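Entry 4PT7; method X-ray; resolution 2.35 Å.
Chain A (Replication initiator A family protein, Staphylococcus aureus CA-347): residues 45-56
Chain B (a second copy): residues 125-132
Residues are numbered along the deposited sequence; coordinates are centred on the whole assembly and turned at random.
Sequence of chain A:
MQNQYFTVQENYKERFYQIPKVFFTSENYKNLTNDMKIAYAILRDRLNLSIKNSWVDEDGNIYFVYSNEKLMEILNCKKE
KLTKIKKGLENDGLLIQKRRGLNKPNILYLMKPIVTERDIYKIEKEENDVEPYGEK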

# COMPACT_ATOMS: atom_id res chain seq x y z
N ASP A 45 0.45 20.83 16.83
CA ASP A 45 1.58 21.32 17.62
C ASP A 45 1.64 22.85 17.61
O ASP A 45 2.00 23.46 18.62
CB ASP A 45 2.89 20.75 17.08
CG ASP A 45 4.11 21.22 17.86
OD1 ASP A 45 4.38 20.67 18.95
OD2 ASP A 45 4.80 22.15 17.39
N ARG A 46 1.28 23.47 16.48
CA ARG A 46 1.32 24.93 16.35
C ARG A 46 0.30 25.62 17.26
O ARG A 46 0.40 26.82 17.50
CB ARG A 46 1.05 25.39 14.90
CG ARG A 46 2.15 25.11 13.91
CD ARG A 46 3.47 25.81 14.22
NE ARG A 46 3.49 27.23 13.89
CZ ARG A 46 4.57 27.87 13.46
NH1 ARG A 46 5.71 27.20 13.29
NH2 ARG A 46 4.54 29.17 13.22
N LEU A 47 -0.71 24.88 17.70
CA LEU A 47 -1.73 25.44 18.57
C LEU A 47 -1.05 26.14 19.75
O LEU A 47 -1.55 27.14 20.27
CB LEU A 47 -2.64 24.33 19.09
CG LEU A 47 -3.57 23.67 18.07
CD1 LEU A 47 -4.31 22.51 18.71
CD2 LEU A 47 -4.56 24.71 17.54
N ASN A 48 0.11 25.62 20.14
CA ASN A 48 0.87 26.20 21.24
C ASN A 48 1.21 27.65 20.90
O ASN A 48 0.97 28.56 21.69
CB ASN A 48 2.16 25.42 21.45
CG ASN A 48 2.78 25.67 22.79
OD1 ASN A 48 3.97 26.01 22.90
ND2 ASN A 48 1.97 25.52 23.84
N LEU A 49 1.78 27.85 19.72
CA LEU A 49 2.14 29.19 19.27
C LEU A 49 0.90 30.05 19.12
O LEU A 49 0.95 31.25 19.38
CB LEU A 49 2.91 29.11 17.96
CG LEU A 49 4.38 28.68 18.12
CD1 LEU A 49 4.99 28.38 16.76
CD2 LEU A 49 5.15 29.79 18.83
N SER A 50 -0.20 29.45 18.70
CA SER A 50 -1.44 30.21 18.56
C SER A 50 -1.77 30.88 19.89
O SER A 50 -2.08 32.08 19.93
CB SER A 50 -2.60 29.29 18.17
OG SER A 50 -2.62 29.01 16.79
N ILE A 51 -1.73 30.10 20.97
CA ILE A 51 -2.04 30.61 22.30
C ILE A 51 -1.11 31.75 22.67
O ILE A 51 -1.55 32.79 23.16
CB ILE A 51 -1.96 29.48 23.37
CG1 ILE A 51 -3.12 28.51 23.16
CG2 ILE A 51 -2.03 30.08 24.78
CD1 ILE A 51 -3.01 27.23 23.95
N LYS A 52 0.18 31.57 22.42
CA LYS A 52 1.15 32.61 22.70
C LYS A 52 0.87 33.85 21.85
O LYS A 52 1.21 34.96 22.25
CB LYS A 52 2.57 32.09 22.42
CG LYS A 52 3.09 31.16 23.49
CD LYS A 52 4.45 30.62 23.12
CE LYS A 52 5.12 29.98 24.33
NZ LYS A 52 4.23 28.98 24.98
N ASN A 53 0.27 33.67 20.67
CA ASN A 53 -0.04 34.82 19.81
C ASN A 53 -1.40 35.40 20.17
O ASN A 53 -1.88 36.33 19.52
CB ASN A 53 -0.07 34.43 18.32
CG ASN A 53 1.29 34.07 17.77
OD1 ASN A 53 2.32 34.58 18.21
ND2 ASN A 53 1.30 33.19 16.77
N SER A 54 -2.01 34.82 21.20
CA SER A 54 -3.32 35.25 21.67
C SER A 54 -4.41 35.00 20.65
O SER A 54 -5.43 35.68 20.66
CB SER A 54 -3.29 36.74 22.04
OG SER A 54 -2.32 36.99 23.04
N TRP A 55 -4.19 34.03 19.76
CA TRP A 55 -5.19 33.72 18.75
C TRP A 55 -6.29 32.83 19.32
O TRP A 55 -6.37 31.65 18.99
CB TRP A 55 -4.55 33.05 17.53
CG TRP A 55 -3.59 33.91 16.80
CD1 TRP A 55 -3.46 35.27 16.89
CD2 TRP A 55 -2.60 33.48 15.85
NE1 TRP A 55 -2.45 35.71 16.07
CE2 TRP A 55 -1.90 34.63 15.42
CE3 TRP A 55 -2.24 32.23 15.32
CZ2 TRP A 55 -0.86 34.57 14.49
CZ3 TRP A 55 -1.20 32.18 14.40
CH2 TRP A 55 -0.53 33.34 13.99
N VAL A 56 -7.12 33.42 20.17
CA VAL A 56 -8.22 32.71 20.82
C VAL A 56 -9.46 33.60 20.72
O VAL A 56 -9.43 34.76 21.14
CB VAL A 56 -7.89 32.45 22.31
CG1 VAL A 56 -8.99 31.61 22.95
CG2 VAL A 56 -6.54 31.75 22.42
N LYS B 125 13.91 27.02 17.53
CA LYS B 125 13.43 28.16 16.77
C LYS B 125 12.01 27.96 16.24
O LYS B 125 11.21 28.90 16.22
CB LYS B 125 14.37 28.48 15.61
CG LYS B 125 13.96 29.73 14.85
CD LYS B 125 15.04 30.23 13.91
CE LYS B 125 15.21 29.32 12.70
NZ LYS B 125 16.22 29.89 11.76
N GLU B 126 11.69 26.75 15.80
CA GLU B 126 10.35 26.50 15.28
C GLU B 126 9.26 26.59 16.34
O GLU B 126 8.20 27.14 16.08
CB GLU B 126 10.27 25.12 14.62
CG GLU B 126 11.02 24.99 13.31
CD GLU B 126 10.66 23.71 12.57
OE1 GLU B 126 9.46 23.54 12.24
OE2 GLU B 126 11.56 22.88 12.32
N GLU B 127 9.51 26.06 17.53
CA GLU B 127 8.47 26.12 18.54
C GLU B 127 8.44 27.45 19.30
O GLU B 127 7.64 27.64 20.21
CB GLU B 127 8.55 24.90 19.47
CG GLU B 127 9.93 24.53 19.91
CD GLU B 127 10.00 23.20 20.68
OE1 GLU B 127 10.88 23.10 21.57
OE2 GLU B 127 9.22 22.26 20.38
N ASN B 128 9.31 28.37 18.90
CA ASN B 128 9.34 29.70 19.51
C ASN B 128 9.07 30.74 18.45
O ASN B 128 9.32 31.93 18.64
CB ASN B 128 10.69 29.96 20.18
CG ASN B 128 10.80 29.27 21.52
OD1 ASN B 128 11.00 28.06 21.60
ND2 ASN B 128 10.65 30.04 22.59
N ASP B 129 8.54 30.28 17.32
CA ASP B 129 8.23 31.15 16.20
C ASP B 129 6.93 31.93 16.43
O ASP B 129 5.93 31.71 15.74
CB ASP B 129 8.15 30.33 14.91
CG ASP B 129 7.86 31.18 13.68
OD1 ASP B 129 8.30 32.35 13.65
OD2 ASP B 129 7.20 30.67 12.75
N VAL B 130 6.94 32.83 17.41
CA VAL B 130 5.77 33.64 17.71
C VAL B 130 5.71 34.82 16.75
O VAL B 130 6.70 35.19 16.14
CB VAL B 130 5.81 34.19 19.16
CG1 VAL B 130 5.76 33.04 20.15
CG2 VAL B 130 7.07 35.01 19.38
N GLU B 131 4.53 35.41 16.60
CA GLU B 131 4.37 36.55 15.72
C GLU B 131 5.00 37.80 16.35
O GLU B 131 4.89 38.01 17.55
CB GLU B 131 2.89 36.81 15.43
CG GLU B 131 2.23 35.76 14.55
CD GLU B 131 2.95 35.57 13.21
OE1 GLU B 131 3.96 34.82 13.17
OE2 GLU B 131 2.51 36.18 12.21
N PRO B 132 5.67 38.62 15.53
CA PRO B 132 6.32 39.85 16.01
C PRO B 132 5.29 40.88 16.49
O PRO B 132 4.18 40.95 15.95
CB PRO B 132 7.08 40.33 14.79
CG PRO B 132 6.19 39.89 13.66
CD PRO B 132 5.87 38.47 14.08
O HOH W 1 5.71 25.87 20.53
O HOH W 2 3.42 32.24 14.96

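The most unusual feature of this contact is the way N53(A), just past the end of a helix, uses both ends of its side-chain amide to hold an extended piece of chain B. Its OD1 accepts a hydrogen bond from the backbone N of E131(B) at 2.9 Å, with an N-H...acceptor angle of 172°, so the bond is nearly linear. Its ND2 donates to water 2 at 2.9 Å. That water in turn donates to the backbone O of D129(B) at 2.7 Å and to OE1 of E131(B) at 3.2 Å. One amide thus reads a backbone NH directly and a backbone carbonyl two residues earlier through a water, much as a neighbouring strand would, although chain B is loop here.

The backbones come together as a helix end against a turn and the segment that follows it. In chain A the helix runs through K52(A) and closes with a Schellman motif: S54(A) has positive phi (66°), its N bonds to O of I51(A) at 2.9 Å, and N of W55(A) bonds to O of S50(A) at 2.9 Å. In chain B a helix gives way to a type I turn from E126(B) to D129(B), whose closing bond, D129(B) N to E126(B) O at 3.4 Å, is weak. Beyond it, V130(B) and E131(B) have phi/psi of -82/160 and -74/140. The CA atoms of L49(A) and V130(B) lie 6.0 Å apart, and those of N53(A) and E131(B) 6.3 Å, so the residue nearest the chain B segment moves from L49(A) to N53(A), about one helical turn on, as chain B advances from V130(B) to E131(B).

L49(A) supplies the apolar part, its CA-to-CB bond pointing toward chain B. Its CD2 lies 3.6 Å from CG1 of V130(B), an apolar side-chain contact, while CD1 sits 3.5 Å from O of E126(B) and CD2 3.6 Å from O of E127(B). The leucine therefore packs against the turn backbone as well as the valine, and its 65 Å² of covered area is the largest of any residue in the contact. The CB of K52(A) extends the valine's surroundings, 4.0 Å from CG1 of V130(B).

Charge is paired at R46(A). The CA-to-CB bond of R46(A) points sideways to chain B, but the end of the side chain comes nearer, and NH2 donates to OD2 of D129(B) at 3.1 Å and 165° in a salt bridge. The carboxylate oxygen lies at the edge of the guanidinium, near its plane, where the N-H bonds point. Both atoms are also hydrogen-bonded elsewhere in the structure.

Two further contacts add to the interface. Water 1 donates to OD1 of N48(A) at 2.9 Å and to O of E127(B) at 2.6 Å, linking residues that do not touch directly. W55(A) brings CZ2 to 3.3 Å from CG of E131(B), placing the indole beside the glutamate's aliphatic portion. Together the two stretches bury 443 Å², counted over both sides.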